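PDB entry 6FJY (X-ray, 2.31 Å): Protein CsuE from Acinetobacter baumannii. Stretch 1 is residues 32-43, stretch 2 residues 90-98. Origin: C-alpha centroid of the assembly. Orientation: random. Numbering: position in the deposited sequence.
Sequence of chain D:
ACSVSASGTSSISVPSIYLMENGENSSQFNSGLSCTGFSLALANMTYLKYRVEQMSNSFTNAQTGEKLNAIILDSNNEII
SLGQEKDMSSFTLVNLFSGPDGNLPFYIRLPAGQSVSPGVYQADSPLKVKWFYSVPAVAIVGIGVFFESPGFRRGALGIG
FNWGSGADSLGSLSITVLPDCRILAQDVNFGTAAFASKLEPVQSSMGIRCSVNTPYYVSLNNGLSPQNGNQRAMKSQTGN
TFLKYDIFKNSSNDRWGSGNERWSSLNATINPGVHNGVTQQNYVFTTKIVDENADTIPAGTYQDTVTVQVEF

Stretch 1 32-43: GLSCTGFSLALA
Stretch 2 90-98: SFTLVNLFS

Residues 32–43 begin with a corner at Gly-32 (phi/psi 125/-26), where a side chain would jam against the preceding carbonyl. The chain is extended through Leu-33, Ser-34 and Cys-35, a strand that ends at Cys-35, with phi from -96 to -152° and psi from 125 to 146°. Beyond it the chain is irregular: Gly-37 (76/17) takes a positive phi that favours glycine, Phe-38 and Ser-39 are extended again, and Leu-40 and Ala-41 (-99/18, -73/-26) lead to Leu-42, itself at positive phi (64/15). Ser-39, a t rotamer, secures this turn by accepting a hydrogen bond at OG from Ala-41 N, 2.9 Å away.

Residues 90–98 enclose a 3-10 segment, 93–96, with backbone hydrogen bonds from Asn-95 N to Thr-92 O (3.1 Å), Leu-96 N to Leu-93 O (3.1 Å) and Phe-97 N to Val-94 O (3.2 Å). Just before it, Thr-92 N donates to Ser-90 OG at 3.1 Å. The two stretches run antiparallel: Cys-35 CA lies 6.7 Å from Phe-97 CA, Leu-40 CA 6.7 Å from Val-94 CA, and Leu-42 CA 5.2 Å from Phe-91 CA. No hydrogen bond crosses between them; the 514 Å² buried is a matter of packing.

Phe-97 (chi1 m, chi2 -69°) gives the largest share, and its broad ring serves several neighbours. Cys-35, an m rotamer covalently bonded elsewhere in the structure, lays CB over one face, 3.7 Å from the ring centroid, in a CH-pi contact; its SG reaches Phe-97 CZ at 3.5 Å. Leu-33 (chi1 t, chi2 -97°, between wells) brings CD1 to the ring edge, 3.7 Å from Phe-97 CE1. Phe-38 (chi1 p, chi2 -92°) meets Phe-97 obliquely, centroids 5.0 Å apart and planes at 38°, with Phe-38 CE1 3.5 Å from Phe-97 CB.

The Phe-38 ring also spans to Val-94, placing CD2 3.6 Å from Val-94 CB and CE2 3.3 Å from Val-94 O. Val-94 (chi1 -89°) points toward the first stretch, and its compact branched side chain fits among several partners: CG2 lies 3.6 Å from Ser-39 O, 4.2 Å from Leu-40 CD2 and 3.8 Å from Leu-42 CD2. Leu-40 and Leu-42 (both chi1 m, chi2 t) start sideways, but their length carries the ends inward; Leu-42 CD2 comes within 3.2 Å of Phe-91 O. Phe-91 (chi1 m, chi2 83°) closes this exposed end, its CE2 3.8 Å from Ala-43 O, which sits at the ring edge.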

# COMPACT_ATOMS: atom_id res chain seq x y z
N GLY D 32 -7.34 -20.40 -14.35
CA GLY D 32 -8.49 -21.27 -14.22
C GLY D 32 -8.15 -22.74 -14.38
O GLY D 32 -8.85 -23.60 -13.85
N LEU D 33 -7.07 -23.04 -15.11
CA LEU D 33 -6.56 -24.39 -15.23
C LEU D 33 -5.44 -24.62 -14.22
O LEU D 33 -4.68 -23.71 -13.88
CB LEU D 33 -6.06 -24.66 -16.65
CG LEU D 33 -6.01 -26.09 -17.22
CD1 LEU D 33 -4.63 -26.69 -17.08
CD2 LEU D 33 -7.04 -26.99 -16.57
N SER D 34 -5.37 -25.84 -13.71
CA SER D 34 -4.34 -26.27 -12.78
C SER D 34 -4.13 -27.77 -12.95
O SER D 34 -5.08 -28.51 -13.20
CB SER D 34 -4.72 -25.95 -11.32
OG SER D 34 -4.60 -24.56 -11.05
N CYS D 35 -2.87 -28.20 -12.83
CA CYS D 35 -2.50 -29.60 -12.97
C CYS D 35 -1.42 -29.96 -11.95
O CYS D 35 -0.38 -29.30 -11.89
CB CYS D 35 -2.00 -29.90 -14.38
SG CYS D 35 -3.22 -29.73 -15.69
N THR D 36 -1.69 -30.98 -11.14
CA THR D 36 -0.73 -31.59 -10.23
C THR D 36 -0.55 -33.06 -10.61
O THR D 36 -1.46 -33.70 -11.14
CB THR D 36 -1.19 -31.51 -8.76
OG1 THR D 36 -2.45 -32.18 -8.62
CG2 THR D 36 -1.33 -30.06 -8.32
N GLY D 37 0.64 -33.59 -10.34
CA GLY D 37 0.97 -34.94 -10.75
C GLY D 37 1.27 -35.12 -12.23
O GLY D 37 1.23 -36.25 -12.73
N PHE D 38 1.55 -34.04 -12.95
CA PHE D 38 1.92 -34.16 -14.35
C PHE D 38 3.35 -34.70 -14.47
O PHE D 38 4.23 -34.38 -13.68
CB PHE D 38 1.79 -32.81 -15.05
CG PHE D 38 2.51 -31.69 -14.34
CD1 PHE D 38 1.85 -30.92 -13.40
CD2 PHE D 38 3.84 -31.44 -14.59
CE1 PHE D 38 2.50 -29.91 -12.72
CE2 PHE D 38 4.50 -30.42 -13.93
CZ PHE D 38 3.83 -29.66 -13.00
N SER D 39 3.57 -35.55 -15.48
CA SER D 39 4.91 -36.05 -15.76
C SER D 39 5.82 -34.94 -16.25
O SER D 39 5.44 -34.14 -17.11
CB SER D 39 4.89 -37.13 -16.83
OG SER D 39 6.22 -37.48 -17.15
N LEU D 40 7.03 -34.92 -15.71
CA LEU D 40 8.11 -34.08 -16.21
C LEU D 40 9.06 -34.85 -17.09
O LEU D 40 10.19 -34.40 -17.31
CB LEU D 40 8.88 -33.45 -15.05
CG LEU D 40 8.18 -32.25 -14.43
CD1 LEU D 40 8.99 -31.71 -13.29
CD2 LEU D 40 7.94 -31.17 -15.48
N ALA D 41 8.64 -36.01 -17.60
CA ALA D 41 9.53 -36.83 -18.41
C ALA D 41 9.78 -36.21 -19.78
O ALA D 41 10.82 -36.46 -20.39
CB ALA D 41 8.97 -38.24 -18.55
N LEU D 42 8.82 -35.42 -20.27
CA LEU D 42 8.81 -34.81 -21.59
C LEU D 42 8.75 -35.85 -22.71
O LEU D 42 9.00 -35.53 -23.87
CB LEU D 42 10.02 -33.88 -21.80
CG LEU D 42 10.28 -32.88 -20.66
CD1 LEU D 42 11.33 -31.83 -21.07
CD2 LEU D 42 9.01 -32.21 -20.18
N ALA D 43 8.39 -37.09 -22.37
CA ALA D 43 8.34 -38.16 -23.37
C ALA D 43 7.05 -38.15 -24.16
O ALA D 43 7.00 -38.73 -25.26
CB ALA D 43 8.52 -39.51 -22.69
N SER D 90 3.00 -28.66 -26.52
CA SER D 90 4.41 -28.94 -26.68
C SER D 90 4.77 -30.03 -25.69
O SER D 90 3.98 -30.39 -24.81
CB SER D 90 5.28 -27.70 -26.43
OG SER D 90 5.50 -27.52 -25.04
N PHE D 91 5.98 -30.56 -25.84
CA PHE D 91 6.47 -31.56 -24.91
C PHE D 91 6.92 -30.96 -23.59
O PHE D 91 7.07 -31.70 -22.62
CB PHE D 91 7.62 -32.34 -25.55
CG PHE D 91 7.18 -33.31 -26.62
CD1 PHE D 91 6.96 -32.88 -27.91
CD2 PHE D 91 6.99 -34.64 -26.32
CE1 PHE D 91 6.55 -33.77 -28.89
CE2 PHE D 91 6.60 -35.53 -27.29
CZ PHE D 91 6.38 -35.09 -28.58
N THR D 92 7.12 -29.64 -23.55
CA THR D 92 7.67 -28.93 -22.40
C THR D 92 6.63 -28.07 -21.69
O THR D 92 6.97 -27.42 -20.69
CB THR D 92 8.84 -28.04 -22.82
OG1 THR D 92 8.34 -26.85 -23.43
CG2 THR D 92 9.75 -28.76 -23.82
N LEU D 93 5.39 -28.04 -22.18
CA LEU D 93 4.33 -27.22 -21.60
C LEU D 93 4.10 -27.49 -20.13
O LEU D 93 3.64 -26.60 -19.40
CB LEU D 93 3.04 -27.45 -22.38
CG LEU D 93 1.84 -26.60 -21.98
CD1 LEU D 93 2.21 -25.13 -22.00
CD2 LEU D 93 0.71 -26.88 -22.92
N VAL D 94 4.42 -28.70 -19.67
CA VAL D 94 4.15 -29.07 -18.28
C VAL D 94 4.93 -28.19 -17.32
O VAL D 94 4.50 -27.97 -16.18
CB VAL D 94 4.44 -30.56 -18.05
CG1 VAL D 94 3.19 -31.40 -18.35
CG2 VAL D 94 5.60 -31.02 -18.92
N ASN D 95 6.08 -27.66 -17.74
CA ASN D 95 6.84 -26.89 -16.76
C ASN D 95 6.37 -25.43 -16.66
O ASN D 95 7.00 -24.64 -15.94
CB ASN D 95 8.35 -27.00 -17.01
CG ASN D 95 8.77 -26.47 -18.34
OD1 ASN D 95 8.25 -25.47 -18.84
ND2 ASN D 95 9.74 -27.14 -18.94
N LEU D 96 5.27 -25.07 -17.31
CA LEU D 96 4.58 -23.81 -17.03
C LEU D 96 3.64 -23.91 -15.84
O LEU D 96 3.21 -22.87 -15.31
CB LEU D 96 3.80 -23.36 -18.26
CG LEU D 96 4.71 -22.98 -19.43
CD1 LEU D 96 3.99 -22.20 -20.51
CD2 LEU D 96 5.97 -22.21 -18.92
N PHE D 97 3.29 -25.11 -15.41
CA PHE D 97 2.49 -25.26 -14.20
C PHE D 97 3.32 -24.83 -13.01
O PHE D 97 4.39 -25.39 -12.76
CB PHE D 97 2.00 -26.70 -14.05
CG PHE D 97 1.08 -27.13 -15.15
CD1 PHE D 97 -0.19 -26.59 -15.25
CD2 PHE D 97 1.49 -28.07 -16.09
CE1 PHE D 97 -1.04 -26.98 -16.27
CE2 PHE D 97 0.64 -28.47 -17.10
CZ PHE D 97 -0.63 -27.92 -17.20
N SER D 98 2.83 -23.84 -12.27
CA SER D 98 3.61 -23.15 -11.25
C SER D 98 2.97 -23.33 -9.88
O SER D 98 1.75 -23.26 -9.73
CB SER D 98 3.73 -21.66 -11.57
OG SER D 98 4.43 -20.97 -10.56